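PDB 1H9M: molybdenum-binding-protein from Azotobacter vinelandii, which binds molybdate ions at sites between the subunits of its trimer and probably serves molybdate storage and homeostasis in the cytoplasm. Local coordinates for residues A8-K13 / T108-M113; L69-S74 / A120-K125; R77-N82 / V133-N138; T87-E92 / E99-L104. One frame throughout, in Å; residues are numbered along the deposited sequence.

Overall arrangement
The chain folds into two antiparallel OB-type sheets, broadly one per TOBE domain, with strand 68-70 in the second and strand 140-143 in the first. Contact 4 is the hairpin of the second sheet, and contact 1 ties that sheet's strand 109-115 to strand 10-21 of the first; the centres of contacts 1 and 4 lie about 10 Å apart, joined by the Glu109-Lys89 salt bridge. Contact 2 packs the turn after helix 116-121 on strand 68-70; its Leu124 meets Ile91 of contact 4. Contact 3 touches contact 1 through Ile134 and Ile110 and pairs the end of strand 129-134 with the start of strand 82-93. Contacts 1 and 3 each hold a molybdate; the Leu69 and Glu99 side chains lie about 7 and 6 Å from one.

Contact 1. Residues A8-K13 / T108-M113; sequences ARNVFK and TEITSM. With MOO (molybdate ion), chain E.
The junction between the two TOBE domains is made here by strand 10-21 of the first OB-type sheet and outermost strand 109-115 of the second, which run roughly antiparallel; the axes of 10-13 and 109-113 come within 7.4 Å, too far for a backbone ladder. The carboxamide of Asn10 spans the gap and does a backbone's work: OD1 takes the amide N of Thr111 on an in-plane lone pair at 2.7 Å, nearly straight at 169°, and ND2 gives to Thr111 O at 2.9 Å. This two-bond grip fixes the amide's rotation; ND2 also reaches Val62 O. A water donates to Asn10 OD1 and bonds Thr111 OG1, which also bonds Thr101. Farther along, the Phe12 ring meets apolar groups at its edge, CZ on Ile110 CD1 at 3.6 Å and CD2 on Thr108 CG2 at 3.6 Å. Arg9 lays CB against Thr111 CB, then bends at chi2 and chi3, and its NE bonds Ser7 O. Beside Arg9 sits a molybdate, bound also by Ser7, Lys63 and Ala64 of the same chain and by Thr115 of the second subunit; Arg9 N donates to its O2 at 2.9 Å, N-H...O angle 142°.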
loop_
_atom_site.group_PDB
_atom_site.type_symbol
_atom_site.label_atom_id
_atom_site.label_comp_id
_atom_site.label_asym_id
_atom_site.label_seq_id
_atom_site.Cartn_x
_atom_site.Cartn_y
_atom_site.Cartn_z
ATOM N N ALA A 8 4.803 -9.143 8.346
ATOM C CA ALA A 8 4.476 -7.790 8.842
ATOM C C ALA A 8 5.068 -7.594 10.237
ATOM O O ALA A 8 4.740 -8.306 11.193
ATOM C CB ALA A 8 2.995 -7.522 8.936
ATOM N N ARG A 9 5.711 -6.424 10.369
ATOM C CA ARG A 9 6.316 -6.112 11.647
ATOM C C ARG A 9 5.291 -5.631 12.676
ATOM O O ARG A 9 5.722 -5.523 13.826
ATOM C CB ARG A 9 7.401 -5.040 11.477
ATOM C CG ARG A 9 8.503 -5.408 10.482
ATOM C CD ARG A 9 9.351 -6.569 11.023
ATOM N NE ARG A 9 8.740 -7.849 10.705
ATOM C CZ ARG A 9 8.999 -8.984 11.349
ATOM N NH1 ARG A 9 9.908 -8.896 12.314
ATOM N NH2 ARG A 9 8.405 -10.108 11.034
ATOM N N ASN A 10 4.106 -5.209 12.268
ATOM C CA ASN A 10 3.100 -4.722 13.216
ATOM C C ASN A 10 1.916 -5.635 13.268
ATOM O O ASN A 10 1.155 -5.762 12.300
ATOM C CB ASN A 10 2.646 -3.337 12.684
ATOM C CG ASN A 10 3.891 -2.439 12.575
ATOM O OD1 ASN A 10 4.632 -2.285 13.564
ATOM N ND2 ASN A 10 4.149 -1.989 11.358
ATOM N N VAL A 11 1.705 -6.239 14.479
ATOM C CA VAL A 11 0.529 -7.114 14.650
ATOM C C VAL A 11 -0.088 -6.661 15.984
ATOM O O VAL A 11 0.548 -6.906 17.008
ATOM C CB VAL A 11 0.859 -8.615 14.661
ATOM C CG1 VAL A 11 -0.434 -9.426 14.936
ATOM C CG2 VAL A 11 1.416 -9.096 13.316
ATOM N N PHE A 12 -1.171 -5.911 15.931
ATOM C CA PHE A 12 -1.773 -5.333 17.122
ATOM C C PHE A 12 -3.021 -6.114 17.533
ATOM O O PHE A 12 -3.928 -6.310 16.733
ATOM C CB PHE A 12 -2.163 -3.894 16.917
ATOM C CG PHE A 12 -1.126 -2.975 16.331
ATOM C CD1 PHE A 12 -1.186 -2.601 15.010
ATOM C CD2 PHE A 12 -0.125 -2.439 17.132
ATOM C CE1 PHE A 12 -0.258 -1.729 14.477
ATOM C CE2 PHE A 12 0.819 -1.572 16.596
ATOM C CZ PHE A 12 0.744 -1.210 15.274
ATOM N N LYS A 13 -3.166 -6.370 18.841
ATOM C CA LYS A 13 -4.404 -6.992 19.312
ATOM C C LYS A 13 -5.430 -5.963 19.743
ATOM O O LYS A 13 -5.134 -4.908 20.293
ATOM C CB LYS A 13 -4.087 -7.919 20.504
ATOM C CG LYS A 13 -3.304 -9.164 20.118
ATOM C CD LYS A 13 -2.975 -10.021 21.326
ATOM C CE LYS A 13 -1.859 -11.024 21.052
ATOM N NZ LYS A 13 -1.460 -11.734 22.309
ATOM N N THR A 108 3.011 -0.413 23.460
ATOM C CA THR A 108 2.852 -1.024 22.144
ATOM C C THR A 108 3.919 -0.429 21.227
ATOM O O THR A 108 4.118 0.795 21.313
ATOM C CB THR A 108 1.443 -0.767 21.606
ATOM O OG1 THR A 108 0.511 -1.390 22.502
ATOM C CG2 THR A 108 1.293 -1.286 20.193
ATOM N N GLU A 109 4.595 -1.231 20.424
ATOM C CA GLU A 109 5.622 -0.698 19.520
ATOM C C GLU A 109 5.076 -0.645 18.077
ATOM O O GLU A 109 4.331 -1.573 17.777
ATOM C CB GLU A 109 6.809 -1.655 19.440
ATOM C CG GLU A 109 7.679 -1.768 20.673
ATOM C CD GLU A 109 8.864 -2.686 20.449
ATOM O OE1 GLU A 109 9.092 -3.165 19.315
ATOM O OE2 GLU A 109 9.607 -2.923 21.425
ATOM N N ILE A 110 5.565 0.267 17.232
ATOM C CA ILE A 110 5.101 0.191 15.821
ATOM C C ILE A 110 6.336 0.414 14.967
ATOM O O ILE A 110 7.152 1.236 15.373
ATOM C CB ILE A 110 4.020 1.219 15.454
ATOM C CG1 ILE A 110 3.665 1.181 13.948
ATOM C CG2 ILE A 110 4.439 2.616 15.807
ATOM C CD1 ILE A 110 2.254 1.569 13.579
ATOM N N THR A 111 6.548 -0.378 13.906
ATOM C CA THR A 111 7.752 -0.211 13.120
ATOM C C THR A 111 7.342 0.337 11.739
ATOM O O THR A 111 6.379 -0.141 11.123
ATOM C CB THR A 111 8.399 -1.585 12.974
ATOM O OG1 THR A 111 8.726 -2.055 14.325
ATOM C CG2 THR A 111 9.664 -1.567 12.138
ATOM N N SER A 112 8.181 1.221 11.253
ATOM C CA SER A 112 7.941 1.837 9.932
ATOM C C SER A 112 9.196 1.701 9.111
ATOM O O SER A 112 10.333 1.656 9.658
ATOM C CB SER A 112 7.612 3.335 10.135
ATOM O OG SER A 112 7.770 4.024 8.924
ATOM N N MET A 113 9.107 1.519 7.796
ATOM C CA MET A 113 10.249 1.520 6.887
ATOM C C MET A 113 10.206 2.851 6.123
ATOM O O MET A 113 9.191 3.015 5.464
ATOM C CB MET A 113 10.269 0.320 5.958
ATOM C CG MET A 113 11.492 0.197 5.028
ATOM S SD MET A 113 12.966 -0.228 5.942
ATOM C CE MET A 113 12.690 -1.915 6.419
HETATM MO MO MOO E . 7.514 -6.500 6.564
HETATM O O1 MOO E . 8.041 -5.482 5.193
HETATM O O2 MOO E . 6.681 -5.506 7.817
HETATM O O3 MOO E . 6.466 -7.738 5.830
HETATM O O4 MOO E . 9.047 -7.221 7.191
HETATM O O HOH W 1 6.734 -3.076 15.696
#

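Contact 2. Residues L69-S74 / A120-K125; sequences LMTDSS and AELGLK
The backbone of 69-74 leaves strand 68-70 and turns a corner at Thr71, where it comes nearest the turn that follows helix 116-121, the CA atoms of Thr71 and Leu122 standing 6.3 Å apart. That turn is a Schellman motif: Gly123 takes positive phi (69°), and its N bonds back to Ala120 O. Strand 68-70 is, within this chain, an edge strand of the second OB-type sheet. Across the gap the contact is purely one of packing, carried by Leu69 and Thr71 on one side and Leu122 and Leu124 on the other. Leu122 has CG beside its backbone N (chi1 -59°). Of its two methyls, CD1 sits on the backbone oxygen of Leu69 at 3.5 Å, while CD2 lies 3.8 Å from Thr71 OG1. Thr71 answers with its methyl, CG2 touching Leu124 CD2 at 3.8 Å and lying near Leu122 O. Leu69 also packs on Val100, Leu102, Ser112 and Val114, and Leu124 on Val88, Ile91 and Ala130; the turn after helix 116-121 thus packs against strands of the second sheet through Leu124, alongside Leu69 of strand 68-70. The outer side faces the third subunit: Met70 and Asp72 pair with one of its strands in an antiparallel ladder, and Leu122 packs on Ile6 of that subunit. Past the corner, Asp72 and Ser74 form an Asx turn, Ser74 N reaching Asp72 OD1 at 3.0 Å from above the carboxylate plane. In the buried layer, Leu69 CD1 stands 3.6 Å from Leu124 CD1.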
loop_
_atom_site.group_PDB
_atom_site.type_symbol
_atom_site.label_atom_id
_atom_site.label_comp_id
_atom_site.label_asym_id
_atom_site.label_seq_id
_atom_site.Cartn_x
_atom_site.Cartn_y
_atom_site.Cartn_z
ATOM N N LEU A 69 5.806 8.230 8.876
ATOM C CA LEU A 69 6.156 8.872 10.158
ATOM C C LEU A 69 5.981 10.384 10.068
ATOM O O LEU A 69 6.310 10.950 9.030
ATOM C CB LEU A 69 7.592 8.581 10.604
ATOM C CG LEU A 69 7.809 7.083 10.954
ATOM C CD1 LEU A 69 9.345 6.901 11.174
ATOM C CD2 LEU A 69 7.079 6.649 12.187
ATOM N N MET A 70 5.445 11.006 11.120
ATOM C CA MET A 70 5.299 12.463 10.998
ATOM C C MET A 70 5.838 13.122 12.292
ATOM O O MET A 70 5.563 12.537 13.325
ATOM C CB MET A 70 3.851 12.821 10.680
ATOM C CG MET A 70 3.489 14.313 10.725
ATOM S SD MET A 70 1.737 14.482 10.245
ATOM C CE MET A 70 0.931 13.712 11.555
ATOM N N THR A 71 6.635 14.182 12.100
ATOM C CA THR A 71 7.051 14.815 13.384
ATOM C C THR A 71 6.374 16.157 13.595
ATOM O O THR A 71 6.509 16.725 14.675
ATOM C CB THR A 71 8.573 14.999 13.493
ATOM O OG1 THR A 71 9.030 15.712 12.353
ATOM C CG2 THR A 71 9.255 13.642 13.580
ATOM N N ASP A 72 5.815 16.717 12.535
ATOM C CA ASP A 72 5.133 18.018 12.658
ATOM C C ASP A 72 4.076 18.085 11.566
ATOM O O ASP A 72 4.425 18.137 10.388
ATOM C CB ASP A 72 6.141 19.150 12.492
ATOM C CG ASP A 72 5.548 20.544 12.547
ATOM O OD1 ASP A 72 4.422 20.691 13.074
ATOM O OD2 ASP A 72 6.237 21.473 12.057
ATOM N N SER A 73 2.810 18.135 11.966
ATOM C CA SER A 73 1.721 18.240 10.996
ATOM C C SER A 73 1.588 19.635 10.422
ATOM O O SER A 73 1.042 19.829 9.332
ATOM C CB SER A 73 0.418 17.759 11.645
ATOM O OG SER A 73 0.061 18.615 12.722
ATOM N N SER A 74 2.111 20.639 11.138
ATOM C CA SER A 74 2.074 22.023 10.675
ATOM C C SER A 74 0.634 22.485 10.447
ATOM O O SER A 74 0.316 23.079 9.428
ATOM C CB SER A 74 2.873 22.209 9.390
ATOM O OG SER A 74 4.260 21.993 9.595
ATOM N N ALA A 120 16.820 11.733 8.210
ATOM C CA ALA A 120 17.631 12.946 8.385
ATOM C C ALA A 120 16.721 14.170 8.494
ATOM O O ALA A 120 16.741 14.911 9.473
ATOM C CB ALA A 120 18.567 13.146 7.207
ATOM N N GLU A 121 15.846 14.336 7.512
ATOM C CA GLU A 121 14.932 15.463 7.438
ATOM C C GLU A 121 13.984 15.608 8.603
ATOM O O GLU A 121 13.698 16.758 9.019
ATOM C CB GLU A 121 14.197 15.391 6.093
ATOM N N LEU A 122 13.467 14.530 9.208
ATOM C CA LEU A 122 12.572 14.665 10.342
ATOM C C LEU A 122 13.387 14.766 11.649
ATOM O O LEU A 122 12.738 14.803 12.684
ATOM C CB LEU A 122 11.542 13.538 10.435
ATOM C CG LEU A 122 10.574 13.325 9.257
ATOM C CD1 LEU A 122 9.520 12.282 9.642
ATOM C CD2 LEU A 122 9.896 14.606 8.822
ATOM N N GLY A 123 14.686 14.502 11.636
ATOM C CA GLY A 123 15.464 14.453 12.867
ATOM C C GLY A 123 15.120 13.282 13.762
ATOM O O GLY A 123 15.244 13.327 15.004
ATOM N N LEU A 124 14.745 12.127 13.181
ATOM C CA LEU A 124 14.448 10.958 13.992
ATOM C C LEU A 124 15.752 10.438 14.579
ATOM O O LEU A 124 16.795 10.340 13.940
ATOM C CB LEU A 124 13.746 9.835 13.197
ATOM C CG LEU A 124 12.487 10.304 12.462
ATOM C CD1 LEU A 124 12.032 9.303 11.404
ATOM C CD2 LEU A 124 11.387 10.530 13.497
ATOM N N LYS A 125 15.690 10.074 15.843
ATOM C CA LYS A 125 16.752 9.474 16.627
ATOM C C LYS A 125 16.068 8.976 17.906
ATOM O O LYS A 125 14.975 9.471 18.165
ATOM C CB LYS A 125 17.801 10.519 17.003
ATOM C CG LYS A 125 17.336 11.455 18.101
#

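Contact 3. Residues R77-N82 / V133-N138; sequences RLSARN and VIKASN. With MOO (molybdate ion), chain F.
Ala80 and Val133 form the tight part of this molybdate-site contact: Ala80 CB lies 3.4 Å from Val133 CG1, closer than usual for two carbons. Beside them, Asn82 and Ile134 make an antiparallel hydrogen-bonded pair, Ile134 N to Asn82 O at 2.9 Å; the return bond from Asn82 N is weak. Asn82 ND2 adds a weak bond to Ile134 O, while its OD1 takes Ala39 N. Looser is the partly exposed flank, where Leu78 CD1 merely approaches Val133 CG1 at 4.2 Å and the Arg81 chain bends away at chi2 and chi3 to a salt bridge with Glu27. Between the two loops sits molybdate. Its O1 is held by two backbone donors, Ala136 N at 2.8 Å (172°) and Arg81 N at 2.9 Å; its O2 is held by Ser79 OG at 2.6 Å and Lys135 NZ at 2.9 Å. The positive amine would help offset the anion's charge. Thr43 and Ser46 of the third subunit also bond the ion. The contact thus lies where strand 129-134 meets the start of strand 82-93, flanked by strands 68-70 and 37-43, while strand 77-78 pairs in an antiparallel ladder with a strand of the third subunit.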
loop_
_atom_site.group_PDB
_atom_site.type_symbol
_atom_site.label_atom_id
_atom_site.label_comp_id
_atom_site.label_asym_id
_atom_site.label_seq_id
_atom_site.Cartn_x
_atom_site.Cartn_y
_atom_site.Cartn_z
ATOM N N ARG A 77 -4.637 18.552 8.622
ATOM C CA ARG A 77 -5.477 17.469 9.068
ATOM C C ARG A 77 -5.421 16.445 7.894
ATOM O O ARG A 77 -5.487 16.938 6.791
ATOM C CB ARG A 77 -6.939 17.875 9.344
ATOM C CG ARG A 77 -6.953 19.039 10.336
ATOM C CD ARG A 77 -8.365 19.482 10.691
ATOM N NE ARG A 77 -9.101 20.027 9.553
ATOM C CZ ARG A 77 -10.427 19.961 9.456
ATOM N NH1 ARG A 77 -11.152 19.397 10.414
ATOM N NH2 ARG A 77 -11.047 20.467 8.399
ATOM N N LEU A 78 -5.037 15.215 8.216
ATOM C CA LEU A 78 -4.898 14.217 7.129
ATOM C C LEU A 78 -6.108 13.337 7.054
ATOM O O LEU A 78 -6.779 13.060 8.043
ATOM C CB LEU A 78 -3.661 13.316 7.469
ATOM C CG LEU A 78 -2.344 14.107 7.550
ATOM C CD1 LEU A 78 -1.191 13.154 7.852
ATOM C CD2 LEU A 78 -2.111 14.871 6.279
ATOM N N SER A 79 -6.338 12.661 5.903
ATOM C CA SER A 79 -7.416 11.681 5.758
ATOM C C SER A 79 -7.069 10.304 6.360
ATOM O O SER A 79 -7.879 9.397 6.667
ATOM C CB SER A 79 -7.723 11.309 4.299
ATOM O OG SER A 79 -6.540 10.810 3.590
ATOM N N ALA A 80 -5.736 10.123 6.534
ATOM C CA ALA A 80 -5.321 8.835 7.119
ATOM C C ALA A 80 -5.899 8.716 8.525
ATOM O O ALA A 80 -5.687 9.549 9.416
ATOM C CB ALA A 80 -3.773 8.815 7.199
ATOM N N ARG A 81 -6.708 7.695 8.705
ATOM C CA ARG A 81 -7.506 7.587 9.943
ATOM C C ARG A 81 -6.701 7.219 11.193
ATOM O O ARG A 81 -7.255 7.305 12.312
ATOM C CB ARG A 81 -8.568 6.534 9.748
ATOM C CG ARG A 81 -9.655 6.852 8.679
ATOM C CD ARG A 81 -10.526 7.982 9.283
ATOM N NE ARG A 81 -11.386 7.464 10.343
ATOM C CZ ARG A 81 -12.476 6.749 10.040
ATOM N NH1 ARG A 81 -12.897 6.487 8.794
ATOM N NH2 ARG A 81 -13.188 6.214 11.037
ATOM N N ASN A 82 -5.513 6.652 11.052
ATOM C CA ASN A 82 -4.741 6.039 12.118
ATOM C C ASN A 82 -3.508 6.885 12.395
ATOM O O ASN A 82 -2.631 7.068 11.544
ATOM C CB ASN A 82 -4.309 4.604 11.762
ATOM C CG ASN A 82 -5.568 3.801 11.459
ATOM O OD1 ASN A 82 -6.484 3.874 12.290
ATOM N ND2 ASN A 82 -5.692 3.212 10.288
ATOM N N VAL A 133 1.602 7.134 10.952
ATOM C CA VAL A 133 0.367 7.454 10.204
ATOM C C VAL A 133 0.053 6.297 9.268
ATOM O O VAL A 133 0.932 5.922 8.501
ATOM C CB VAL A 133 0.573 8.753 9.397
ATOM C CG1 VAL A 133 -0.631 9.027 8.519
ATOM C CG2 VAL A 133 0.819 9.938 10.331
ATOM N N ILE A 134 -1.169 5.741 9.399
ATOM C CA ILE A 134 -1.508 4.566 8.548
ATOM C C ILE A 134 -2.906 4.763 7.971
ATOM O O ILE A 134 -3.877 5.118 8.620
ATOM C CB ILE A 134 -1.558 3.302 9.414
ATOM C CG1 ILE A 134 -0.288 3.143 10.254
ATOM C CG2 ILE A 134 -1.760 2.036 8.563
ATOM C CD1 ILE A 134 -0.378 2.098 11.338
ATOM N N LYS A 135 -2.947 4.745 6.609
ATOM C CA LYS A 135 -4.234 4.851 5.921
ATOM C C LYS A 135 -5.050 3.624 6.255
ATOM O O LYS A 135 -4.613 2.468 6.313
ATOM C CB LYS A 135 -3.860 4.835 4.399
ATOM C CG LYS A 135 -5.034 5.445 3.591
ATOM C CD LYS A 135 -4.637 5.637 2.124
ATOM C CE LYS A 135 -5.922 5.733 1.307
ATOM N NZ LYS A 135 -6.536 7.082 1.287
ATOM N N ALA A 136 -6.395 3.846 6.396
ATOM C CA ALA A 136 -7.311 2.778 6.764
ATOM C C ALA A 136 -7.311 1.596 5.803
ATOM O O ALA A 136 -7.480 0.425 6.199
ATOM C CB ALA A 136 -8.795 3.186 6.924
ATOM N N SER A 137 -7.054 1.852 4.521
ATOM C CA SER A 137 -7.034 0.795 3.527
ATOM C C SER A 137 -5.765 -0.027 3.547
ATOM O O SER A 137 -5.673 -0.997 2.751
ATOM C CB SER A 137 -7.308 1.420 2.137
ATOM O OG SER A 137 -6.329 2.404 1.890
ATOM N N ASN A 138 -4.823 0.287 4.422
ATOM C CA ASN A 138 -3.566 -0.484 4.507
ATOM C C ASN A 138 -3.547 -1.335 5.790
ATOM O O ASN A 138 -2.500 -1.520 6.408
ATOM C CB ASN A 138 -2.381 0.450 4.561
ATOM C CG ASN A 138 -2.226 1.136 3.186
ATOM O OD1 ASN A 138 -1.873 2.322 3.224
ATOM N ND2 ASN A 138 -2.511 0.392 2.126
HETATM MO MO MOO F . -8.154 7.181 4.798
HETATM O O1 MOO F . -7.460 6.415 6.201
HETATM O O2 MOO F . -7.060 8.254 3.885
HETATM O O3 MOO F . -8.507 5.888 3.591
HETATM O O4 MOO F . -9.766 7.909 5.075
#

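Contact 4. Residues T87-E92 / E99-L104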
loop_
_atom_site.group_PDB
_atom_site.type_symbol
_atom_site.label_atom_id
_atom_site.label_comp_id
_atom_site.label_asym_id
_atom_site.label_seq_id
_atom_site.Cartn_x
_atom_site.Cartn_y
_atom_site.Cartn_z
ATOM N N THR A 87 7.349 7.817 20.828
ATOM C CA THR A 87 8.776 8.112 20.862
ATOM C C THR A 87 9.641 7.087 20.111
ATOM O O THR A 87 9.434 5.897 20.297
ATOM C CB THR A 87 9.277 8.338 22.302
ATOM O OG1 THR A 87 10.634 8.758 22.254
ATOM C CG2 THR A 87 9.142 7.075 23.119
ATOM N N VAL A 88 10.572 7.591 19.328
ATOM C CA VAL A 88 11.471 6.700 18.615
ATOM C C VAL A 88 12.244 5.840 19.597
ATOM O O VAL A 88 12.778 6.384 20.599
ATOM C CB VAL A 88 12.441 7.436 17.698
ATOM C CG1 VAL A 88 13.454 6.446 17.099
ATOM C CG2 VAL A 88 11.704 8.228 16.623
ATOM N N LYS A 89 12.178 4.551 19.453
ATOM C CA LYS A 89 12.911 3.594 20.287
ATOM C C LYS A 89 14.221 3.221 19.609
ATOM O O LYS A 89 15.315 3.336 20.210
ATOM C CB LYS A 89 12.027 2.383 20.538
ATOM C CG LYS A 89 12.616 1.287 21.403
ATOM C CD LYS A 89 11.766 0.027 21.326
ATOM C CE LYS A 89 12.473 -1.160 21.956
ATOM N NZ LYS A 89 12.177 -2.422 21.213
ATOM N N THR A 90 14.142 2.581 18.432
ATOM C CA THR A 90 15.331 2.139 17.724
ATOM C C THR A 90 15.276 2.549 16.233
ATOM O O THR A 90 14.205 2.850 15.692
ATOM C CB THR A 90 15.495 0.620 17.744
ATOM O OG1 THR A 90 14.337 -0.035 17.209
ATOM C CG2 THR A 90 15.667 0.036 19.150
ATOM N N ILE A 91 16.456 2.748 15.663
ATOM C CA ILE A 91 16.625 2.989 14.233
ATOM C C ILE A 91 17.689 2.021 13.708
ATOM O O ILE A 91 18.792 1.921 14.255
ATOM C CB ILE A 91 16.976 4.412 13.832
ATOM C CG1 ILE A 91 15.943 5.397 14.409
ATOM C CG2 ILE A 91 17.012 4.602 12.317
ATOM C CD1 ILE A 91 16.156 6.843 14.043
ATOM N N GLU A 92 17.272 1.276 12.676
ATOM C CA GLU A 92 18.270 0.425 12.018
ATOM C C GLU A 92 18.447 0.973 10.599
ATOM O O GLU A 92 17.479 0.851 9.837
ATOM C CB GLU A 92 17.895 -1.031 12.013
ATOM C CG GLU A 92 19.101 -1.801 11.461
ATOM C CD GLU A 92 18.872 -3.291 11.428
ATOM O OE1 GLU A 92 17.765 -3.751 11.772
ATOM O OE2 GLU A 92 19.833 -3.986 11.046
ATOM N N GLU A 99 14.773 1.225 9.194
ATOM C CA GLU A 99 13.621 0.670 9.916
ATOM C C GLU A 99 13.533 1.421 11.238
ATOM O O GLU A 99 14.514 1.440 12.010
ATOM C CB GLU A 99 13.818 -0.837 10.137
ATOM C CG GLU A 99 12.717 -1.586 10.858
ATOM C CD GLU A 99 12.958 -3.098 10.893
ATOM O OE1 GLU A 99 14.062 -3.532 10.498
ATOM O OE2 GLU A 99 12.087 -3.891 11.298
ATOM N N VAL A 100 12.460 2.120 11.441
ATOM C CA VAL A 100 12.278 2.931 12.664
ATOM C C VAL A 100 11.238 2.278 13.548
ATOM O O VAL A 100 10.092 2.099 13.105
ATOM C CB VAL A 100 11.847 4.342 12.300
ATOM C CG1 VAL A 100 11.644 5.223 13.556
ATOM C CG2 VAL A 100 12.849 5.061 11.409
ATOM N N THR A 101 11.561 1.987 14.827
ATOM C CA THR A 101 10.487 1.484 15.712
ATOM C C THR A 101 10.141 2.573 16.741
ATOM O O THR A 101 11.059 3.206 17.275
ATOM C CB THR A 101 11.001 0.236 16.430
ATOM O OG1 THR A 101 11.271 -0.833 15.493
ATOM C CG2 THR A 101 10.032 -0.328 17.466
ATOM N N LEU A 102 8.838 2.804 16.945
ATOM C CA LEU A 102 8.398 3.777 17.965
ATOM C C LEU A 102 7.740 2.976 19.104
ATOM O O LEU A 102 7.156 1.919 18.918
ATOM C CB LEU A 102 7.281 4.689 17.474
ATOM C CG LEU A 102 7.402 5.428 16.160
ATOM C CD1 LEU A 102 6.208 6.362 15.952
ATOM C CD2 LEU A 102 8.678 6.249 16.020
ATOM N N ALA A 103 7.861 3.532 20.309
ATOM C CA ALA A 103 7.198 3.002 21.496
ATOM C C ALA A 103 5.970 3.892 21.709
ATOM O O ALA A 103 6.048 5.120 21.795
ATOM C CB ALA A 103 8.164 3.062 22.682
ATOM N N LEU A 104 4.813 3.278 21.806
ATOM C CA LEU A 104 3.560 3.980 21.985
ATOM C C LEU A 104 3.068 3.926 23.421
ATOM O O LEU A 104 3.634 3.205 24.231
ATOM C CB LEU A 104 2.534 3.292 21.061
ATOM C CG LEU A 104 2.925 3.363 19.575
ATOM C CD1 LEU A 104 1.884 2.659 18.724
ATOM C CD2 LEU A 104 3.086 4.812 19.139
HETATM O O HOH W 2 14.008 -0.089 14.293
#
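Thr90 holds OG1 between its backbone N and carbonyl carbon (chi1 56°), and Thr101 holds OG1 beside its backbone N (chi1 -64°), which sets OG1 of Thr90 3.6 Å from OG1 of Thr101; the two side chains lie side by side on one face. They belong to the beta hairpin of strands 82-93 and 97-104 in the second OB-type sheet. Thr90 OG1 touches Thr101 CB at 3.4 Å, and a water between them bonds both hydroxyls and donates to Glu99 O; Thr101 OG1 also bonds Thr111. The strands are antiparallel with a classic beta bulge, where Lys89 and Thr90 both face Thr101. Thr101 O takes Lys89 N at 2.8 Å and Thr90 N only weakly at 3.4 Å, so the register slips by one. Regular pairing resumes on both sides, Thr87 with Ala103 and Glu92 with Glu99. Lys89 sends its amine away to Glu109 in the next strand. On the opposite face from the threonines Ile91 CG2 nears Val100 CG2 at 4.3 Å. Val88 and Leu102 diverge, though Val88 CG2 meets Leu102 CD2 at 3.7 Å. Leu69 packs on Val100 and Leu102, Leu124 on Val88 and Ile91. At the hairpin's turn end Glu92 and Glu99 hold their carboxylate planes nearly parallel (9°); the closeness of the charges may raise the proton affinity of one or both. Glu92 packs on Val96, and Glu99 on Thr115, both of the second subunit. The closest carboxylate oxygens, Glu92 OE1 and Glu99 OE1, are 3.9 Å apart.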